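Local coordinates for glycosyl hydrolases family 31 family protein (Aspergillus niger, PDB 6DRU) that catalyses the release of alpha-xylose from the non-reducing terminal glucose of xyloglucan oligosaccharides, as an alpha-xylosidase of glycoside hydrolase family 31, at the interface of chains A and B and the interface of chains A and C. Sequence-based numbering; all coordinates share one arbitrary frame. Chains: chain A/B/C, Glycosyl hydrolases family 31 family protein.

Contact 1: the interface of chains A and B. Residues chain A 119-121; chain B 172-174, 405.
The extended backbone of A:Lys119 to A:Leu121 runs past the loop B:Phe172 to B:Ser174, which is itself extended at B:Phe172 and turns at B:Ser174 with a positive phi of 77°. Two copies of a family 31 glycoside hydrolase meet here, in a patch whose centre lies about 9 Å from B:Asp487, the proton donor. B:Phe172 supplies the apolar core. Its CG sits between the backbone N and the carbonyl carbon (chi1 56°), and this turn sends the ring's far rim towards chain A. There CZ packs on A:Ser120 CA at 3.8 Å, while CE1 comes to 3.9 Å from CB of A:Lys119 and also lies beside that residue's carbonyl. CE2 faces the branch point of A:Leu121, 4.1 Å from its CG. The methyl CB of B:Ala405 lies over one face of the same ring, offset towards the rim, and is itself touched by A:Leu121 CD2 at 3.9 Å. At the other end of the patch the aliphatic part of A:Lys119, bent at chi2 (-75°), crosses B:Asn173, and its CD rests 3.7 Å from the CB of B:Asn173. CB and CG of the lysine also pass the carbonyl O of B:Asn173. That oxygen accepts a hydrogen bond from the hydroxyl OG of B:Ser174 at 2.6 Å, a link within chain B that may help hold this turn.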
ATOM      1  N   LYS A 119     -17.599   9.539  23.403  1.00 56.54           N
ATOM      2  CA  LYS A 119     -17.422   8.404  22.503  1.00 48.29           C
ATOM      3  C   LYS A 119     -17.323   8.945  21.081  1.00 49.77           C
ATOM      4  O   LYS A 119     -18.334   9.309  20.474  1.00 64.22           O
ATOM      5  CB  LYS A 119     -18.568   7.410  22.649  1.00 45.15           C
ATOM      6  CG  LYS A 119     -18.873   7.034  24.088  1.00 47.18           C
ATOM      7  CD  LYS A 119     -17.822   6.093  24.637  1.00 53.77           C
ATOM      8  CE  LYS A 119     -17.722   6.198  26.146  1.00 62.28           C
ATOM      9  NZ  LYS A 119     -16.775   5.191  26.698  1.00 63.82           N
ATOM     10  N   SER A 120     -16.103   8.985  20.555  1.00 50.87           N
ATOM     11  CA  SER A 120     -15.846   9.475  19.207  1.00 59.39           C
ATOM     12  C   SER A 120     -14.404   9.160  18.847  1.00 53.42           C
ATOM     13  O   SER A 120     -13.561   8.939  19.722  1.00 53.30           O
ATOM     14  CB  SER A 120     -16.101  10.982  19.092  1.00 69.18           C
ATOM     15  OG  SER A 120     -15.146  11.717  19.841  1.00 62.54           O
ATOM     16  N   LEU A 121     -14.128   9.159  17.547  1.00 54.47           N
ATOM     17  CA  LEU A 121     -12.768   8.945  17.087  1.00 54.63           C
ATOM     18  C   LEU A 121     -11.913  10.171  17.393  1.00 63.51           C
ATOM     19  O   LEU A 121     -12.419  11.263  17.674  1.00 59.50           O
ATOM     20  CB  LEU A 121     -12.747   8.642  15.589  1.00 48.78           C
ATOM     21  CG  LEU A 121     -13.677   7.518  15.125  1.00 51.89           C
ATOM     22  CD1 LEU A 121     -13.987   7.642  13.635  1.00 36.36           C
ATOM     23  CD2 LEU A 121     -13.084   6.154  15.449  1.00 50.78           C
TER
ATOM     24  N   PHE B 172     -17.547   1.493  17.768  1.00 63.39           N
ATOM     25  CA  PHE B 172     -17.016   1.748  19.100  1.00 58.20           C
ATOM     26  C   PHE B 172     -18.196   1.928  20.049  1.00 61.46           C
ATOM     27  O   PHE B 172     -19.359   1.886  19.637  1.00 59.44           O
ATOM     28  CB  PHE B 172     -16.067   2.952  19.118  1.00 47.98           C
ATOM     29  CG  PHE B 172     -16.671   4.223  18.595  1.00 49.58           C
ATOM     30  CD1 PHE B 172     -17.434   5.035  19.416  1.00 52.92           C
ATOM     31  CD2 PHE B 172     -16.452   4.619  17.288  1.00 55.60           C
ATOM     32  CE1 PHE B 172     -17.977   6.211  18.940  1.00 54.28           C
ATOM     33  CE2 PHE B 172     -16.993   5.794  16.806  1.00 46.21           C
ATOM     34  CZ  PHE B 172     -17.758   6.589  17.631  1.00 49.92           C
ATOM     35  N   ASN B 173     -17.880   2.123  21.328  1.00 60.59           N
ATOM     36  CA  ASN B 173     -18.878   2.171  22.394  1.00 56.98           C
ATOM     37  C   ASN B 173     -20.002   3.145  22.064  1.00 56.75           C
ATOM     38  O   ASN B 173     -19.760   4.337  21.846  1.00 54.24           O
ATOM     39  CB  ASN B 173     -18.196   2.563  23.707  1.00 59.28           C
ATOM     40  CG  ASN B 173     -19.011   2.181  24.928  1.00 59.22           C
ATOM     41  OD1 ASN B 173     -20.240   2.213  24.905  1.00 56.93           O
ATOM     42  ND2 ASN B 173     -18.324   1.819  26.004  1.00 58.35           N
ATOM     43  N   SER B 174     -21.229   2.616  22.014  1.00 57.74           N
ATOM     44  CA  SER B 174     -22.499   3.326  21.787  1.00 62.37           C
ATOM     45  C   SER B 174     -22.718   3.712  20.330  1.00 57.76           C
ATOM     46  O   SER B 174     -23.676   4.441  20.033  1.00 59.66           O
ATOM     47  CB  SER B 174     -22.629   4.592  22.642  1.00 62.30           C
ATOM     48  OG  SER B 174     -21.940   5.678  22.049  1.00 55.47           O
ATOM     49  N   ALA B 405     -13.171   3.868  20.792  1.00 55.38           N
ATOM     50  CA  ALA B 405     -12.628   4.548  19.624  1.00 50.19           C
ATOM     51  C   ALA B 405     -11.189   5.007  19.822  1.00 60.99           C
ATOM     52  O   ALA B 405     -10.655   5.723  18.967  1.00 57.52           O
ATOM     53  CB  ALA B 405     -13.507   5.745  19.255  1.00 46.35           C
TER

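Contact 2: the interface of chains A and C. Residues chain A 361, 408, 411, 420; chain C 351-352, 363.
The guanidinium group of C:Arg363 presents its edge to chain A, with the phenol OH of A:Tyr361 and the amide oxygen OD1 of A:Asn408 both in its plane. The arginine chain, bent at chi2 (148°), carries it there across a two-fold symmetric contact between enzyme copies of the deposited assembly. NH2 serves both partners: it donates to A:Tyr361 OH at 2.7 Å, almost straight (170° at H), and to A:Asn408 OD1 at 2.6 Å, reaching that oxygen from above the carbonyl plane. The tyrosine ring stands 58° from the guanidinium and has A:Asn408 OD1 at its own edge. One face of the A:Phe420 ring, towards its rim, is met by the carbonyl O of C:Pro351. Within its chain this oxygen accepts from C:Arg363 NH1 at 3.0 Å, which would help hold the guanidinium in place. A bond from A:Asn408 ND2 to it is long, 3.3 Å, and tentative, because A:Asn408 OD1 crowds the same oxygen and leaves the amide's orientation doubtful. CB of C:Pro351 also packs on A:Tyr361, 3.7 Å from CE2. A:Tyr361 and C:Arg363 come from equivalent strands, 360-364, of the two subunits, whereas C:Pro351 lies in a preceding loop. A:Asn408 and A:Phe420 flank helix 413-417, within the TIM-barrel sequence range.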
ATOM      1  N   TYR A 361      -2.559   9.061 -27.135  1.00 54.74           N
ATOM      2  CA  TYR A 361      -2.360   9.086 -25.695  1.00 58.90           C
ATOM      3  C   TYR A 361      -1.223  10.039 -25.353  1.00 59.95           C
ATOM      4  O   TYR A 361      -0.198  10.076 -26.041  1.00 63.55           O
ATOM      5  CB  TYR A 361      -2.076   7.678 -25.172  1.00 57.67           C
ATOM      6  CG  TYR A 361      -3.282   6.768 -25.263  1.00 56.77           C
ATOM      7  CD1 TYR A 361      -3.513   5.998 -26.394  1.00 54.90           C
ATOM      8  CD2 TYR A 361      -4.201   6.698 -24.223  1.00 54.59           C
ATOM      9  CE1 TYR A 361      -4.620   5.172 -26.483  1.00 50.56           C
ATOM     10  CE2 TYR A 361      -5.313   5.877 -24.303  1.00 48.39           C
ATOM     11  CZ  TYR A 361      -5.515   5.116 -25.435  1.00 53.01           C
ATOM     12  OH  TYR A 361      -6.618   4.297 -25.519  1.00 54.29           O
ATOM     13  N   ASN A 408      -9.481   8.514 -20.727  1.00 60.14           N
ATOM     14  CA  ASN A 408      -9.630   8.228 -22.156  1.00 56.87           C
ATOM     15  C   ASN A 408     -10.459   9.311 -22.845  1.00 61.98           C
ATOM     16  O   ASN A 408     -11.398   9.032 -23.593  1.00 58.22           O
ATOM     17  CB  ASN A 408     -10.223   6.836 -22.386  1.00 50.72           C
ATOM     18  CG  ASN A 408      -9.409   5.742 -21.721  1.00 60.72           C
ATOM     19  OD1 ASN A 408      -8.287   5.447 -22.136  1.00 56.05           O
ATOM     20  ND2 ASN A 408      -9.969   5.138 -20.677  1.00 56.51           N
ATOM     21  N   GLN A 411     -12.418   9.873 -26.678  1.00 55.31           N
ATOM     22  CA  GLN A 411     -12.917   8.620 -27.219  1.00 53.15           C
ATOM     23  C   GLN A 411     -14.436   8.571 -27.056  1.00 63.46           C
ATOM     24  O   GLN A 411     -15.068   9.552 -26.654  1.00 76.17           O
ATOM     25  CB  GLN A 411     -12.205   7.444 -26.549  1.00 58.39           C
ATOM     26  CG  GLN A 411     -10.698   7.424 -26.808  1.00 56.02           C
ATOM     27  CD  GLN A 411     -10.007   6.204 -26.228  1.00 57.65           C
ATOM     28  OE1 GLN A 411      -9.089   6.325 -25.415  1.00 52.25           O
ATOM     29  NE2 GLN A 411     -10.439   5.021 -26.649  1.00 58.35           N
ATOM     30  N   PHE A 420     -12.358   3.455 -15.490  1.00 55.32           N
ATOM     31  CA  PHE A 420     -10.910   3.460 -15.336  1.00 54.10           C
ATOM     32  C   PHE A 420     -10.531   4.443 -14.236  1.00 57.47           C
ATOM     33  O   PHE A 420     -10.997   5.588 -14.227  1.00 60.78           O
ATOM     34  CB  PHE A 420     -10.228   3.839 -16.651  1.00 55.26           C
ATOM     35  CG  PHE A 420     -10.255   2.750 -17.692  1.00 63.21           C
ATOM     36  CD1 PHE A 420      -9.329   1.719 -17.664  1.00 61.41           C
ATOM     37  CD2 PHE A 420     -11.199   2.766 -18.708  1.00 65.39           C
ATOM     38  CE1 PHE A 420      -9.350   0.719 -18.623  1.00 47.91           C
ATOM     39  CE2 PHE A 420     -11.223   1.769 -19.670  1.00 58.22           C
ATOM     40  CZ  PHE A 420     -10.299   0.746 -19.627  1.00 44.77           C
TER
ATOM     41  N   PRO C 351      -5.325   6.094 -18.298  1.00 54.61           N
ATOM     42  CA  PRO C 351      -6.115   5.614 -19.445  1.00 55.32           C
ATOM     43  C   PRO C 351      -6.184   4.100 -19.541  1.00 59.64           C
ATOM     44  O   PRO C 351      -7.172   3.564 -20.060  1.00 62.70           O
ATOM     45  CB  PRO C 351      -5.390   6.229 -20.651  1.00 54.68           C
ATOM     46  CG  PRO C 351      -4.004   6.504 -20.163  1.00 52.85           C
ATOM     47  CD  PRO C 351      -4.154   6.880 -18.721  1.00 56.70           C
ATOM     48  N   GLY C 352      -5.166   3.392 -19.056  1.00 61.11           N
ATOM     49  CA  GLY C 352      -5.144   1.944 -19.093  1.00 58.80           C
ATOM     50  C   GLY C 352      -4.187   1.339 -20.096  1.00 60.32           C
ATOM     51  O   GLY C 352      -4.061   0.109 -20.136  1.00 58.46           O
ATOM     52  N   ARG C 363      -2.862  -1.582 -25.592  1.00 59.23           N
ATOM     53  CA  ARG C 363      -3.282  -2.398 -24.462  1.00 59.45           C
ATOM     54  C   ARG C 363      -3.183  -3.858 -24.870  1.00 57.49           C
ATOM     55  O   ARG C 363      -3.625  -4.231 -25.962  1.00 63.66           O
ATOM     56  CB  ARG C 363      -4.715  -2.063 -24.028  1.00 51.45           C
ATOM     57  CG  ARG C 363      -4.971  -0.581 -23.795  1.00 60.26           C
ATOM     58  CD  ARG C 363      -6.408  -0.209 -24.130  1.00 60.12           C
ATOM     59  NE  ARG C 363      -6.626   1.235 -24.091  1.00 63.60           N
ATOM     60  CZ  ARG C 363      -7.097   1.896 -23.039  1.00 53.97           C
ATOM     61  NH1 ARG C 363      -7.410   1.246 -21.925  1.00 52.11           N
ATOM     62  NH2 ARG C 363      -7.259   3.210 -23.102  1.00 53.32           N
TER

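Contact 3: the interface of chains A and C. Residues chain A 353, 361; chain C 330, 351, 353, 361, 363.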
ATOM      1  N   THR A 353       1.763   7.394 -19.797  1.00 60.35           N
ATOM      2  CA  THR A 353       0.715   8.244 -20.346  1.00 45.66           C
ATOM      3  C   THR A 353      -0.343   8.538 -19.291  1.00 56.26           C
ATOM      4  O   THR A 353      -0.711   7.671 -18.496  1.00 55.34           O
ATOM      5  CB  THR A 353       0.072   7.575 -21.560  1.00 54.92           C
ATOM      6  OG1 THR A 353      -0.237   6.209 -21.250  1.00 64.25           O
ATOM      7  CG2 THR A 353       1.012   7.622 -22.754  1.00 45.43           C
ATOM      8  N   TYR A 361      -2.559   9.061 -27.135  1.00 54.74           N
ATOM      9  CA  TYR A 361      -2.360   9.086 -25.695  1.00 58.90           C
ATOM     10  C   TYR A 361      -1.223  10.039 -25.353  1.00 59.95           C
ATOM     11  O   TYR A 361      -0.198  10.076 -26.041  1.00 63.55           O
ATOM     12  CB  TYR A 361      -2.076   7.678 -25.172  1.00 57.67           C
ATOM     13  CG  TYR A 361      -3.282   6.768 -25.263  1.00 56.77           C
ATOM     14  CD1 TYR A 361      -3.513   5.998 -26.394  1.00 54.90           C
ATOM     15  CD2 TYR A 361      -4.201   6.698 -24.223  1.00 54.59           C
ATOM     16  CE1 TYR A 361      -4.620   5.172 -26.483  1.00 50.56           C
ATOM     17  CE2 TYR A 361      -5.313   5.877 -24.303  1.00 48.39           C
ATOM     18  CZ  TYR A 361      -5.515   5.116 -25.435  1.00 53.01           C
ATOM     19  OH  TYR A 361      -6.618   4.297 -25.519  1.00 54.29           O
TER
ATOM     20  N   ASP C 330      -6.121   1.746 -30.759  1.00 54.51           N
ATOM     21  CA  ASP C 330      -7.436   2.337 -30.986  1.00 54.87           C
ATOM     22  C   ASP C 330      -7.836   2.258 -32.453  1.00 65.64           C
ATOM     23  O   ASP C 330      -9.030   2.197 -32.767  1.00 67.96           O
ATOM     24  CB  ASP C 330      -7.457   3.796 -30.519  1.00 62.06           C
ATOM     25  CG  ASP C 330      -7.142   3.951 -29.037  1.00 70.60           C
ATOM     26  OD1 ASP C 330      -7.015   2.925 -28.337  1.00 76.02           O
ATOM     27  OD2 ASP C 330      -7.034   5.107 -28.571  1.00 61.76           O
ATOM     28  N   PRO C 351      -5.325   6.094 -18.298  1.00 54.61           N
ATOM     29  CA  PRO C 351      -6.115   5.614 -19.445  1.00 55.32           C
ATOM     30  C   PRO C 351      -6.184   4.100 -19.541  1.00 59.64           C
ATOM     31  O   PRO C 351      -7.172   3.564 -20.060  1.00 62.70           O
ATOM     32  CB  PRO C 351      -5.390   6.229 -20.651  1.00 54.68           C
ATOM     33  CG  PRO C 351      -4.004   6.504 -20.163  1.00 52.85           C
ATOM     34  CD  PRO C 351      -4.154   6.880 -18.721  1.00 56.70           C
ATOM     35  N   THR C 353      -3.504   2.153 -20.901  1.00 65.07           N
ATOM     36  CA  THR C 353      -2.539   1.621 -21.854  1.00 59.96           C
ATOM     37  C   THR C 353      -1.390   0.948 -21.117  1.00 60.89           C
ATOM     38  O   THR C 353      -0.952   1.410 -20.060  1.00 63.71           O
ATOM     39  CB  THR C 353      -2.006   2.734 -22.757  1.00 51.24           C
ATOM     40  OG1 THR C 353      -1.636   3.867 -21.962  1.00 58.09           O
ATOM     41  CG2 THR C 353      -3.062   3.150 -23.766  1.00 50.63           C
ATOM     42  N   TYR C 361       0.150   4.073 -28.466  1.00 61.78           N
ATOM     43  CA  TYR C 361       0.075   3.420 -27.169  1.00 59.02           C
ATOM     44  C   TYR C 361      -1.041   2.386 -27.191  1.00 61.18           C
ATOM     45  O   TYR C 361      -2.124   2.628 -27.733  1.00 56.26           O
ATOM     46  CB  TYR C 361      -0.141   4.448 -26.061  1.00 52.92           C
ATOM     47  CG  TYR C 361       1.074   5.321 -25.849  1.00 59.63           C
ATOM     48  CD1 TYR C 361       1.228   6.514 -26.543  1.00 62.96           C
ATOM     49  CD2 TYR C 361       2.083   4.937 -24.975  1.00 55.30           C
ATOM     50  CE1 TYR C 361       2.346   7.307 -26.359  1.00 64.34           C
ATOM     51  CE2 TYR C 361       3.205   5.723 -24.785  1.00 56.06           C
ATOM     52  CZ  TYR C 361       3.332   6.906 -25.478  1.00 58.52           C
ATOM     53  OH  TYR C 361       4.447   7.690 -25.289  1.00 52.31           O
ATOM     54  N   ARG C 363      -2.862  -1.582 -25.592  1.00 59.23           N
ATOM     55  CA  ARG C 363      -3.282  -2.398 -24.462  1.00 59.45           C
ATOM     56  C   ARG C 363      -3.183  -3.858 -24.870  1.00 57.49           C
ATOM     57  O   ARG C 363      -3.625  -4.231 -25.962  1.00 63.66           O
ATOM     58  CB  ARG C 363      -4.715  -2.063 -24.028  1.00 51.45           C
ATOM     59  CG  ARG C 363      -4.971  -0.581 -23.795  1.00 60.26           C
ATOM     60  CD  ARG C 363      -6.408  -0.209 -24.130  1.00 60.12           C
ATOM     61  NE  ARG C 363      -6.626   1.235 -24.091  1.00 63.60           N
ATOM     62  CZ  ARG C 363      -7.097   1.896 -23.039  1.00 53.97           C
ATOM     63  NH1 ARG C 363      -7.410   1.246 -21.925  1.00 52.11           N
ATOM     64  NH2 ARG C 363      -7.259   3.210 -23.102  1.00 53.32           N
TER
HETATM   65  O   HOH W   1      -1.219   6.925 -29.170  1.00 55.85           O
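In both copies of Thr353 chi1 is 47°, which turns OG1 towards the twin residue and CG2, anti to the carbonyl carbon, onto the tyrosine of the other chain. The hydroxyls meet across the local two-fold, A:Thr353 OG1 to C:Thr353 OG1, in a hydrogen bond of 2.8 Å. Each methyl then sits over the centre of a ring in a CH-pi contact: CG2 of C:Thr353 lies 3.5 Å from the centroid of the A:Tyr361 ring, and the reverse pair matches it. The two tyrosine side chains run antiparallel, one beside the other, with CD1 of A:Tyr361 3.7 Å from CB of C:Tyr361. Beyond the ring, A:Tyr361 OH donates to OD1 of C:Asp330 at 3.2 Å, on the syn lone pair of that oxygen, and OD2 lies equally near; OD1 lies in the ring plane. As the same OH accepts from C:Arg363, it stands between a basic and an acidic group, which may polarise it. A water bridges the backbones, 3.2 Å from N of A:Tyr361 and equally far from N of C:Tyr361. The site thus joins the equivalent strands 360-364 of the two subunits with the loops just before strand 355-357, and C:Asp330 adds the loop after strand 327-328.

Contact 4: the interface of chains A and B. Residues chain A 121, 125-127; chain B 421-422.
The hydroxyl OG1 of B:Thr421 donates to the backbone carbonyl O of A:Tyr126 at 2.8 Å, coming in 40° above the plane of the carbonyl, away from its lone pairs. A second polar link runs beside it: the backbone N of B:Leu422 donates to the phenol OH of A:Tyr125 at 3.1 Å. In this part of a two-fold symmetric contact between enzyme copies of the deposited assembly, adjacent residues of chain B thus engage a main-chain acceptor and a side-chain acceptor of one short strand. The tyrosine reaches its partner because CG is anti to the backbone N (chi1 -165°), which carries the ring out towards chain B and across the threonine at about a right angle. The other branch of B:Thr421 packs beside these bonds. Its methyl CG2 lies 4.0 Å from CZ of A:Tyr125 and as far from CD1 of A:Tyr127, whose ring it meets at the edge, in plane. Alternation along the strand places the rings of A:Tyr125 and A:Tyr127 on the side where this methyl lies, while A:Tyr126 offers its carbonyl. Further along, B:Leu422 CD1 touches A:Leu121 CD2 at 3.7 Å, the two leucines crossing nearly perpendicular. In the fold, the chain A side is strand 124-127, in the beta-rich N-terminal part, with A:Leu121 in the loop leading to it; the chain B side is the loop between helix 413-417 and strand 425-426, within the TIM-barrel sequence range.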
ATOM      1  N   LEU A 121     -14.128   9.159  17.547  1.00 54.47           N
ATOM      2  CA  LEU A 121     -12.768   8.945  17.087  1.00 54.63           C
ATOM      3  C   LEU A 121     -11.913  10.171  17.393  1.00 63.51           C
ATOM      4  O   LEU A 121     -12.419  11.263  17.674  1.00 59.50           O
ATOM      5  CB  LEU A 121     -12.747   8.642  15.589  1.00 48.78           C
ATOM      6  CG  LEU A 121     -13.677   7.518  15.125  1.00 51.89           C
ATOM      7  CD1 LEU A 121     -13.987   7.642  13.635  1.00 36.36           C
ATOM      8  CD2 LEU A 121     -13.084   6.154  15.449  1.00 50.78           C
ATOM      9  N   TYR A 125      -6.753  12.300  13.526  1.00 53.32           N
ATOM     10  CA  TYR A 125      -6.562  10.886  13.228  1.00 57.32           C
ATOM     11  C   TYR A 125      -5.487  10.716  12.163  1.00 53.72           C
ATOM     12  O   TYR A 125      -5.544  11.357  11.108  1.00 59.97           O
ATOM     13  CB  TYR A 125      -7.874  10.255  12.761  1.00 55.61           C
ATOM     14  CG  TYR A 125      -7.873   8.745  12.780  1.00 60.40           C
ATOM     15  CD1 TYR A 125      -7.456   8.017  11.674  1.00 58.25           C
ATOM     16  CD2 TYR A 125      -8.294   8.045  13.905  1.00 61.45           C
ATOM     17  CE1 TYR A 125      -7.454   6.633  11.687  1.00 64.73           C
ATOM     18  CE2 TYR A 125      -8.296   6.662  13.928  1.00 72.17           C
ATOM     19  CZ  TYR A 125      -7.875   5.960  12.816  1.00 68.31           C
ATOM     20  OH  TYR A 125      -7.875   4.583  12.833  1.00 56.26           O
ATOM     21  N   TYR A 126      -4.514   9.849  12.438  1.00 59.15           N
ATOM     22  CA  TYR A 126      -3.422   9.565  11.518  1.00 55.82           C
ATOM     23  C   TYR A 126      -3.457   8.097  11.116  1.00 57.86           C
ATOM     24  O   TYR A 126      -3.794   7.228  11.926  1.00 66.11           O
ATOM     25  CB  TYR A 126      -2.065   9.902  12.141  1.00 48.72           C
ATOM     26  CG  TYR A 126      -1.974  11.313  12.671  1.00 48.24           C
ATOM     27  CD1 TYR A 126      -1.822  12.391  11.809  1.00 52.65           C
ATOM     28  CD2 TYR A 126      -2.034  11.566  14.035  1.00 45.20           C
ATOM     29  CE1 TYR A 126      -1.737  13.684  12.292  1.00 51.37           C
ATOM     30  CE2 TYR A 126      -1.948  12.854  14.527  1.00 57.35           C
ATOM     31  CZ  TYR A 126      -1.800  13.909  13.652  1.00 58.23           C
ATOM     32  OH  TYR A 126      -1.716  15.193  14.140  1.00 65.33           O
ATOM     33  N   TYR A 127      -3.103   7.827   9.862  1.00 54.57           N
ATOM     34  CA  TYR A 127      -3.152   6.479   9.313  1.00 51.66           C
ATOM     35  C   TYR A 127      -2.034   6.329   8.294  1.00 58.36           C
ATOM     36  O   TYR A 127      -1.865   7.195   7.430  1.00 64.63           O
ATOM     37  CB  TYR A 127      -4.518   6.209   8.675  1.00 47.46           C
ATOM     38  CG  TYR A 127      -4.604   4.935   7.868  1.00 58.32           C
ATOM     39  CD1 TYR A 127      -4.749   3.701   8.489  1.00 60.72           C
ATOM     40  CD2 TYR A 127      -4.570   4.969   6.480  1.00 55.13           C
ATOM     41  CE1 TYR A 127      -4.839   2.534   7.749  1.00 66.78           C
ATOM     42  CE2 TYR A 127      -4.660   3.810   5.732  1.00 67.74           C
ATOM     43  CZ  TYR A 127      -4.795   2.595   6.370  1.00 72.80           C
ATOM     44  OH  TYR A 127      -4.886   1.440   5.623  1.00 56.86           O
TER
ATOM     45  N   THR B 421      -3.281   4.727  15.954  1.00 50.94           N
ATOM     46  CA  THR B 421      -4.214   4.318  14.913  1.00 49.81           C
ATOM     47  C   THR B 421      -4.982   3.070  15.331  1.00 55.51           C
ATOM     48  O   THR B 421      -4.423   2.148  15.933  1.00 61.27           O
ATOM     49  CB  THR B 421      -3.467   4.055  13.605  1.00 51.26           C
ATOM     50  OG1 THR B 421      -2.539   5.119  13.363  1.00 55.20           O
ATOM     51  CG2 THR B 421      -4.443   3.967  12.440  1.00 51.52           C
ATOM     52  N   LEU B 422      -6.275   3.049  15.015  1.00 54.80           N
ATOM     53  CA  LEU B 422      -7.089   1.877  15.304  1.00 52.67           C
ATOM     54  C   LEU B 422      -6.608   0.689  14.473  1.00 57.66           C
ATOM     55  O   LEU B 422      -6.204   0.858  13.317  1.00 64.69           O
ATOM     56  CB  LEU B 422      -8.564   2.163  15.022  1.00 54.61           C
ATOM     57  CG  LEU B 422      -9.236   3.135  15.993  1.00 54.77           C
ATOM     58  CD1 LEU B 422     -10.709   3.302  15.660  1.00 46.00           C
ATOM     59  CD2 LEU B 422      -9.062   2.662  17.431  1.00 51.80           C
TER

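Two interfaces of the four-copy assembly are sampled. Contacts 1 and 4 share A:Leu121, their C-alpha centres about 13 Å apart, and belong to the A/B interface. Contacts 2 and 3, about 5 Å apart, share A:Tyr361, C:Pro351 and C:Arg363 and form one patch of the A/C interface; the C-alpha centres of contacts 1 and 2 are about 43 Å apart. The stretch after helix 413-417 serves both, giving Phe420 to contact 2 and Thr421 and Leu422 to contact 4. Such reuse could couple the interfaces, and contact 1 lies near the active site of chain B, but the structure alone does not show that the assembly is biological.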